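Local coordinates for protein ATP phosphoribosyltransferase (Methanobacterium thermoautotrophicum, PDB 2VD3) that probably catalyses the condensation of ATP with 5-phosphoribose 1-diphosphate to phosphoribosyl-ATP, the magnesium-dependent first step of histidine biosynthesis, at residues E84-L89 with V184-N189; I7-K12 with L68-Y73; D56-V61 with V77-D82. All blocks are in the same frame, centred on the assembly; numbering follows the deposited sequence. Where two conformers were deposited one is given.

Interaction 1. Residues E84-L89 with V184-N189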
# COMPACT_ATOMS: atom_id res chain seq x y z
N GLU A 84 -18.41 21.14 -23.86
CA GLU A 84 -17.80 22.44 -24.15
C GLU A 84 -16.46 22.58 -23.41
O GLU A 84 -16.43 22.43 -22.20
CB GLU A 84 -18.73 23.59 -23.72
CG GLU A 84 -20.17 23.50 -24.21
CD GLU A 84 -20.28 23.41 -25.73
OE1 GLU A 84 -21.14 22.67 -26.21
OE2 GLU A 84 -19.48 24.05 -26.44
N ILE A 85 -15.37 22.87 -24.13
CA ILE A 85 -14.08 23.17 -23.49
C ILE A 85 -14.06 24.64 -23.09
O ILE A 85 -14.19 25.51 -23.95
CB ILE A 85 -12.86 22.84 -24.41
CG1 ILE A 85 -12.78 21.34 -24.71
CG2 ILE A 85 -11.54 23.31 -23.77
CD1 ILE A 85 -11.81 20.98 -25.84
N LEU A 86 -13.90 24.91 -21.80
CA LEU A 86 -13.91 26.28 -21.27
C LEU A 86 -12.54 26.96 -21.18
O LEU A 86 -12.41 28.13 -21.53
CB LEU A 86 -14.60 26.33 -19.90
CG LEU A 86 -16.12 26.04 -19.87
CD1 LEU A 86 -16.68 26.34 -18.49
CD2 LEU A 86 -16.87 26.83 -20.96
N GLU A 87 -11.54 26.22 -20.69
CA GLU A 87 -10.19 26.75 -20.47
C GLU A 87 -9.16 25.65 -20.63
O GLU A 87 -9.42 24.50 -20.28
CB GLU A 87 -10.03 27.30 -19.05
CG GLU A 87 -10.94 28.45 -18.66
CD GLU A 87 -10.72 29.69 -19.50
OE1 GLU A 87 -11.71 30.40 -19.76
OE2 GLU A 87 -9.57 29.97 -19.90
N ASP A 88 -7.99 26.01 -21.13
CA ASP A 88 -6.84 25.13 -21.01
C ASP A 88 -6.20 25.44 -19.67
O ASP A 88 -6.06 26.61 -19.30
CB ASP A 88 -5.85 25.33 -22.15
CG ASP A 88 -4.62 24.47 -21.99
OD1 ASP A 88 -3.78 24.81 -21.13
OD2 ASP A 88 -4.48 23.45 -22.70
N LEU A 89 -5.82 24.39 -18.93
CA LEU A 89 -5.35 24.56 -17.55
C LEU A 89 -3.83 24.56 -17.37
O LEU A 89 -3.33 24.69 -16.25
CB LEU A 89 -6.03 23.56 -16.62
CG LEU A 89 -7.55 23.69 -16.60
CD1 LEU A 89 -8.19 22.56 -15.81
CD2 LEU A 89 -7.99 25.05 -16.08
N VAL A 184 -4.48 19.44 -19.94
CA VAL A 184 -5.65 19.38 -19.07
C VAL A 184 -6.61 20.53 -19.34
O VAL A 184 -6.22 21.70 -19.47
CB VAL A 184 -5.25 19.32 -17.56
CG1 VAL A 184 -6.49 19.36 -16.70
CG2 VAL A 184 -4.46 18.06 -17.28
N LYS A 185 -7.89 20.21 -19.41
CA LYS A 185 -8.90 21.19 -19.77
C LYS A 185 -9.95 21.31 -18.69
O LYS A 185 -10.16 20.38 -17.93
CB LYS A 185 -9.56 20.77 -21.09
CG LYS A 185 -8.59 20.50 -22.20
CD LYS A 185 -7.99 21.78 -22.75
CE LYS A 185 -7.02 21.50 -23.89
NZ LYS A 185 -6.58 22.76 -24.57
N LEU A 186 -10.57 22.49 -18.59
CA LEU A 186 -11.83 22.65 -17.86
C LEU A 186 -12.95 22.55 -18.87
O LEU A 186 -12.95 23.28 -19.87
CB LEU A 186 -11.89 24.01 -17.14
CG LEU A 186 -13.23 24.34 -16.45
CD1 LEU A 186 -13.40 23.56 -15.15
CD2 LEU A 186 -13.40 25.84 -16.20
N ILE A 187 -13.89 21.64 -18.63
CA ILE A 187 -15.00 21.42 -19.57
C ILE A 187 -16.35 21.65 -18.93
O ILE A 187 -16.46 21.76 -17.71
CB ILE A 187 -14.98 20.01 -20.23
CG1 ILE A 187 -14.99 18.90 -19.17
CG2 ILE A 187 -13.81 19.88 -21.19
CD1 ILE A 187 -15.22 17.51 -19.75
N ALA A 188 -17.39 21.72 -19.76
CA ALA A 188 -18.71 22.03 -19.28
C ALA A 188 -19.80 21.35 -20.09
O ALA A 188 -19.68 21.19 -21.32
CB ALA A 188 -18.93 23.55 -19.27
N ASN A 189 -20.86 20.96 -19.38
CA ASN A 189 -22.09 20.53 -20.00
C ASN A 189 -22.74 21.76 -20.63
O ASN A 189 -22.70 22.86 -20.07
CB ASN A 189 -23.00 19.91 -18.94
CG ASN A 189 -24.29 19.40 -19.52
OD1 ASN A 189 -25.27 20.14 -19.58
ND2 ASN A 189 -24.31 18.16 -19.95

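Interaction 2. Residues I7-K12 with L68-Y73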
# COMPACT_ATOMS: atom_id res chain seq x y z
N ILE A 7 -18.62 19.86 -9.95
CA ILE A 7 -17.44 19.68 -10.80
C ILE A 7 -16.75 18.33 -10.57
O ILE A 7 -16.45 17.93 -9.43
CB ILE A 7 -16.44 20.87 -10.68
CG1 ILE A 7 -15.16 20.59 -11.48
CG2 ILE A 7 -16.10 21.18 -9.24
CD1 ILE A 7 -14.56 21.85 -12.13
N ALA A 8 -16.52 17.64 -11.68
CA ALA A 8 -15.88 16.34 -11.69
C ALA A 8 -14.37 16.52 -11.68
O ALA A 8 -13.80 17.15 -12.57
CB ALA A 8 -16.33 15.54 -12.90
N VAL A 9 -13.73 15.97 -10.66
CA VAL A 9 -12.29 16.13 -10.48
C VAL A 9 -11.68 14.75 -10.38
O VAL A 9 -12.22 13.89 -9.69
CB VAL A 9 -11.99 16.99 -9.22
CG1 VAL A 9 -10.51 16.98 -8.85
CG2 VAL A 9 -12.50 18.43 -9.42
N PRO A 10 -10.57 14.51 -11.11
CA PRO A 10 -9.93 13.19 -11.05
C PRO A 10 -9.55 12.79 -9.64
O PRO A 10 -9.13 13.63 -8.84
CB PRO A 10 -8.70 13.37 -11.94
CG PRO A 10 -9.13 14.42 -12.91
CD PRO A 10 -9.89 15.40 -12.07
N SER A 11 -9.74 11.50 -9.34
CA SER A 11 -9.53 10.94 -8.01
C SER A 11 -8.14 10.35 -7.82
O SER A 11 -7.60 10.38 -6.71
CB SER A 11 -10.58 9.86 -7.73
OG SER A 11 -10.80 9.07 -8.88
N LYS A 12 -7.58 9.82 -8.90
CA LYS A 12 -6.22 9.28 -8.86
C LYS A 12 -5.44 9.73 -10.09
O LYS A 12 -6.01 10.30 -11.02
CB LYS A 12 -6.22 7.74 -8.70
CG LYS A 12 -7.25 6.99 -9.56
CD LYS A 12 -7.75 5.72 -8.86
CE LYS A 12 -6.86 4.52 -9.13
NZ LYS A 12 -7.33 3.31 -8.40
N LEU A 68 -19.45 20.48 -14.75
CA LEU A 68 -18.11 20.81 -15.19
C LEU A 68 -17.19 19.66 -14.84
O LEU A 68 -17.48 18.86 -13.94
CB LEU A 68 -17.61 22.10 -14.51
CG LEU A 68 -18.38 23.42 -14.67
CD1 LEU A 68 -18.11 24.37 -13.51
CD2 LEU A 68 -18.02 24.09 -15.96
N GLY A 69 -16.07 19.57 -15.56
CA GLY A 69 -15.06 18.55 -15.29
C GLY A 69 -13.68 19.09 -15.54
O GLY A 69 -13.50 20.06 -16.26
N ILE A 70 -12.69 18.47 -14.91
CA ILE A 70 -11.30 18.79 -15.15
C ILE A 70 -10.70 17.47 -15.57
O ILE A 70 -10.68 16.54 -14.78
CB ILE A 70 -10.59 19.29 -13.87
CG1 ILE A 70 -11.17 20.64 -13.43
CG2 ILE A 70 -9.05 19.35 -14.07
CD1 ILE A 70 -10.63 21.13 -12.08
N THR A 71 -10.27 17.36 -16.82
CA THR A 71 -9.65 16.13 -17.30
C THR A 71 -8.75 16.38 -18.50
O THR A 71 -8.63 17.52 -18.96
CB THR A 71 -10.70 14.98 -17.57
OG1 THR A 71 -10.01 13.75 -17.81
CG2 THR A 71 -11.61 15.29 -18.73
N GLY A 72 -8.11 15.32 -18.99
CA GLY A 72 -7.13 15.44 -20.06
C GLY A 72 -7.80 15.48 -21.40
O GLY A 72 -8.81 14.82 -21.61
N TYR A 73 -7.24 16.27 -22.32
CA TYR A 73 -7.76 16.42 -23.68
C TYR A 73 -7.76 15.10 -24.43
O TYR A 73 -8.69 14.81 -25.18
CB TYR A 73 -6.94 17.48 -24.43
CG TYR A 73 -7.42 17.78 -25.83
CD1 TYR A 73 -8.68 18.35 -26.06
CD2 TYR A 73 -6.62 17.51 -26.94
CE1 TYR A 73 -9.12 18.63 -27.34
CE2 TYR A 73 -7.06 17.78 -28.23
CZ TYR A 73 -8.30 18.35 -28.43
OH TYR A 73 -8.73 18.61 -29.71

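Interaction 3. Residues D56-V61 with V77-D82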
# COMPACT_ATOMS: atom_id res chain seq x y z
N ASP A 56 -13.61 8.80 -17.20
CA ASP A 56 -15.06 8.84 -17.11
C ASP A 56 -15.60 10.27 -17.10
O ASP A 56 -16.78 10.50 -17.34
CB ASP A 56 -15.53 8.12 -15.84
CG ASP A 56 -15.37 6.62 -15.92
OD1 ASP A 56 -15.14 6.01 -14.86
OD2 ASP A 56 -15.49 6.03 -17.02
N ILE A 57 -14.73 11.23 -16.80
CA ILE A 57 -15.14 12.63 -16.72
C ILE A 57 -15.75 13.22 -18.02
O ILE A 57 -16.74 13.94 -17.96
CB ILE A 57 -14.02 13.51 -16.13
CG1 ILE A 57 -13.71 13.06 -14.70
CG2 ILE A 57 -14.42 14.98 -16.19
CD1 ILE A 57 -12.68 13.89 -13.94
N PRO A 58 -15.15 12.93 -19.19
CA PRO A 58 -15.83 13.43 -20.39
C PRO A 58 -17.33 13.04 -20.46
O PRO A 58 -18.17 13.90 -20.65
CB PRO A 58 -15.03 12.79 -21.53
CG PRO A 58 -13.68 12.66 -20.96
CD PRO A 58 -13.89 12.25 -19.53
N GLU A 59 -17.63 11.75 -20.27
CA GLU A 59 -19.02 11.27 -20.27
C GLU A 59 -19.91 11.83 -19.15
O GLU A 59 -21.04 12.24 -19.42
CB GLU A 59 -19.06 9.73 -20.27
CG GLU A 59 -18.67 9.12 -21.63
CD GLU A 59 -19.57 9.56 -22.77
OE1 GLU A 59 -20.59 8.88 -23.01
OE2 GLU A 59 -19.27 10.57 -23.43
N PHE A 60 -19.40 11.87 -17.91
CA PHE A 60 -20.16 12.45 -16.80
C PHE A 60 -20.58 13.88 -17.11
O PHE A 60 -21.70 14.31 -16.76
CB PHE A 60 -19.38 12.42 -15.48
CG PHE A 60 -19.15 11.04 -14.91
CD1 PHE A 60 -19.89 9.94 -15.36
CD2 PHE A 60 -18.19 10.85 -13.90
CE1 PHE A 60 -19.66 8.67 -14.81
CE2 PHE A 60 -17.98 9.59 -13.35
CZ PHE A 60 -18.71 8.50 -13.81
N VAL A 61 -19.68 14.62 -17.75
CA VAL A 61 -19.95 16.00 -18.13
C VAL A 61 -20.85 16.07 -19.36
O VAL A 61 -21.74 16.92 -19.42
CB VAL A 61 -18.63 16.80 -18.34
CG1 VAL A 61 -18.90 18.22 -18.83
CG2 VAL A 61 -17.81 16.83 -17.03
N VAL A 77 -10.98 13.56 -26.22
CA VAL A 77 -10.99 13.21 -27.63
C VAL A 77 -11.27 11.73 -27.86
O VAL A 77 -12.07 11.39 -28.73
CB VAL A 77 -9.70 13.66 -28.35
CG1 VAL A 77 -9.57 12.97 -29.70
CG2 VAL A 77 -9.73 15.17 -28.54
N GLU A 78 -10.64 10.86 -27.06
CA GLU A 78 -10.80 9.41 -27.20
C GLU A 78 -12.26 8.97 -27.07
O GLU A 78 -12.76 8.19 -27.89
CB GLU A 78 -9.92 8.66 -26.20
CG GLU A 78 -9.99 7.13 -26.31
CD GLU A 78 -9.34 6.57 -27.58
OE1 GLU A 78 -8.54 7.29 -28.23
OE2 GLU A 78 -9.62 5.40 -27.92
N ARG A 79 -12.93 9.49 -26.05
CA ARG A 79 -14.35 9.22 -25.86
C ARG A 79 -15.23 9.88 -26.90
O ARG A 79 -16.36 9.45 -27.12
CB ARG A 79 -14.79 9.73 -24.49
CG ARG A 79 -14.27 8.92 -23.36
CD ARG A 79 -15.15 7.73 -23.12
NE ARG A 79 -15.06 7.36 -21.71
CZ ARG A 79 -15.96 6.67 -21.04
NH1 ARG A 79 -15.74 6.39 -19.76
NH2 ARG A 79 -17.08 6.26 -21.64
N GLY A 80 -14.73 10.95 -27.52
CA GLY A 80 -15.53 11.73 -28.45
C GLY A 80 -16.77 12.32 -27.80
O GLY A 80 -17.77 12.57 -28.47
N SER A 81 -16.70 12.56 -26.49
CA SER A 81 -17.83 13.05 -25.69
C SER A 81 -18.27 14.44 -26.13
O SER A 81 -17.45 15.25 -26.57
CB SER A 81 -17.43 13.10 -24.21
OG SER A 81 -17.10 11.80 -23.73
N ASP A 82 -19.57 14.72 -25.99
CA ASP A 82 -20.12 16.01 -26.39
C ASP A 82 -20.08 16.99 -25.23
O ASP A 82 -20.99 17.03 -24.39
CB ASP A 82 -21.52 15.84 -26.96
CG ASP A 82 -22.25 17.16 -27.14
OD1 ASP A 82 -23.48 17.18 -26.96
OD2 ASP A 82 -21.61 18.19 -27.46

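Interaction 1. Residues E84-L89 with V184-N189
An antiparallel strand pair, carrying a classic beta bulge that shifts the register by one, joins Glu84-Leu89 to Val184-Asn189 at the end of the long strand 173-188. At Glu84 the backbone N and O both bond to Ala188, forming a hydrogen-bonded pair, while the carboxylate bends away at chi2; a bound magnesium ion lies about 3 Å from this side chain. Ile85 faces Ile187 in a non-hydrogen-bonded pair, CG1 crossing obliquely to Ile187 CG2 at 3.9 Å. The bulge follows: Leu86 N bonds Leu186 O at 2.7 Å, and Glu87 N reaches the same oxygen only weakly at 3.4 Å. Here Leu86, with a helical psi of -44°, turns its side chain toward the partner strand, laying CD1 on Ala188 CB (3.7 Å). Glu87 regains the pairing through its O, bonded by Leu186 N, and its carboxylate leaves to meet Arg204 and Arg208. At Asp88 the Lys185 chain, bent at chi2 (-74°), brings NZ to the anti lone pair of OD2 in a 2.9 Å salt bridge; Ser183 OG binds OD2 as well. Leu89 N closes the backbone pairing on Val184 O, and Leu89 CD1 rests 3.7 Å from Val184 CG1.

Interaction 2. Residues I7-K12 with L68-Y73
Strand 5-10 runs between strands 47-52 and 68-72 and is parallel to both, so the helix 57-63 that links its two neighbours makes a beta-alpha-beta crossover over it. Against Leu68-Tyr73 the pairing is tightest near its start, closest at Ala8 and Gly69, whose CA atoms come to 4.3 Å. Ala8 grips the neighbouring strand with both backbone groups: its N gives a nearly straight bond to Leu68 O (2.7 Å, 171° at the hydrogen), arriving above the carbonyl plane, and its O receives Ile70 N at 2.9 Å, nearly along the C=O axis. On the face carrying Ile7 and Leu68, the Ile7 side chain sends CG1 anti to the backbone N (chi1 175°), so that CD1 settles between Leu68 CB at 3.9 Å and Ile70 CG1 at 3.8 Å. Leu186 of strand 173-188 packs on Ile7 from the same core. With Gly69 lacking a side chain, the Ala8 methyl lies beside bare backbone, and Ile57 of the helix packs against it.

Beyond this tightly packed part the strands splay. The CA atoms of Pro10 and Thr71 are already 6.9 Å apart, and from there the chains part, one to partly exposed Ser11 and exposed Lys12, the other through Gly72 into helix 73-79. Pro10 marks the change: having no N-H to offer, it sets CD against Ile70 O at 3.0 Å, where a continuing parallel pair would have had a bond. The contact is thus backbone polarity satisfied inside an aliphatic core, with proline ending the hydrogen bonding where the chains diverge.

Interaction 3. Residues D56-V61 with V77-D82
Two helix ends meet here beside a subunit interface: the N-terminal part of helix 57-63 and the exit of helix 73-79, where Gly80 leaves the helix with positive phi and swings the chain round to bring Ser81 over Pro58.

The charged part is carried by Arg79. Its chain, bent at chi2 (-84°), reaches across to Asp56, and NH1 forms a salt bridge with Asp56 OD2 at 2.8 Å. The oxygen lies at the edge of the guanidinium, in its plane, although the carboxylate itself is turned 67° from that plane. The other nitrogens are also employed: NE bonds Ala55 O, and NH2 bonds Glu141 O of the second subunit, whose Thr143 N in turn binds Asp56 OD2. Glu59 comes over a face of the same guanidinium with its aliphatic part, CG standing 3.3 Å from Arg79 NH2. Its OE1 is 4.6 Å from Arg79 NH2 and well out of the plane, so any attraction would be electrostatic only, with no N-H pointing at it.

A single hydrogen bond supplements these charges. Ser81 OG donates to the anti lone pair of Glu59 OE2 over a short 2.5 Å, with the Glu59 chain folded at chi2 (-60°). Pro58 supplies the packing: its CB sits 3.6 Å from Ser81 CB and 4.3 Å from Arg79 CB.

A bound magnesium ion lies about 4 Å from the Glu59 side chain. With the Arg79 charge nearby and the serine hydroxyl on OE2, Glu59 is probably ionised. The Asp56-Arg79 pair also bonds the second subunit from both of its members, through Thr143 N and Glu141 O, so the salt bridge forms part of the subunit interface.

In the fold
Interactions 1 and 2 belong to one mixed sheet, their centres 9 Å apart. Strand 173-188 of interaction 1 pairs, on the edge away from 84-88, with strand 68-72 of interaction 2: Lys185 N meets Thr71 O at 2.8 Å and Ile187 N meets Gly69 O at 2.9 Å. Interaction 3 lies on the helices before and after that second strand, its centre 10 Å from that of interaction 2 and 12 Å from that of interaction 1. Val61 ties it to both, packing CG2 on Gly69 N (3.6 Å) and giving its O to Asn189 ND2 (2.9 Å). Different magnesium ions lie about 3 Å from the Glu84 side chain and about 4 Å from that of Glu59. The bound histidine occupies a pocket lined by Gly237 to Gly240, Thr242 and His256 to Val258, none of them in these contacts.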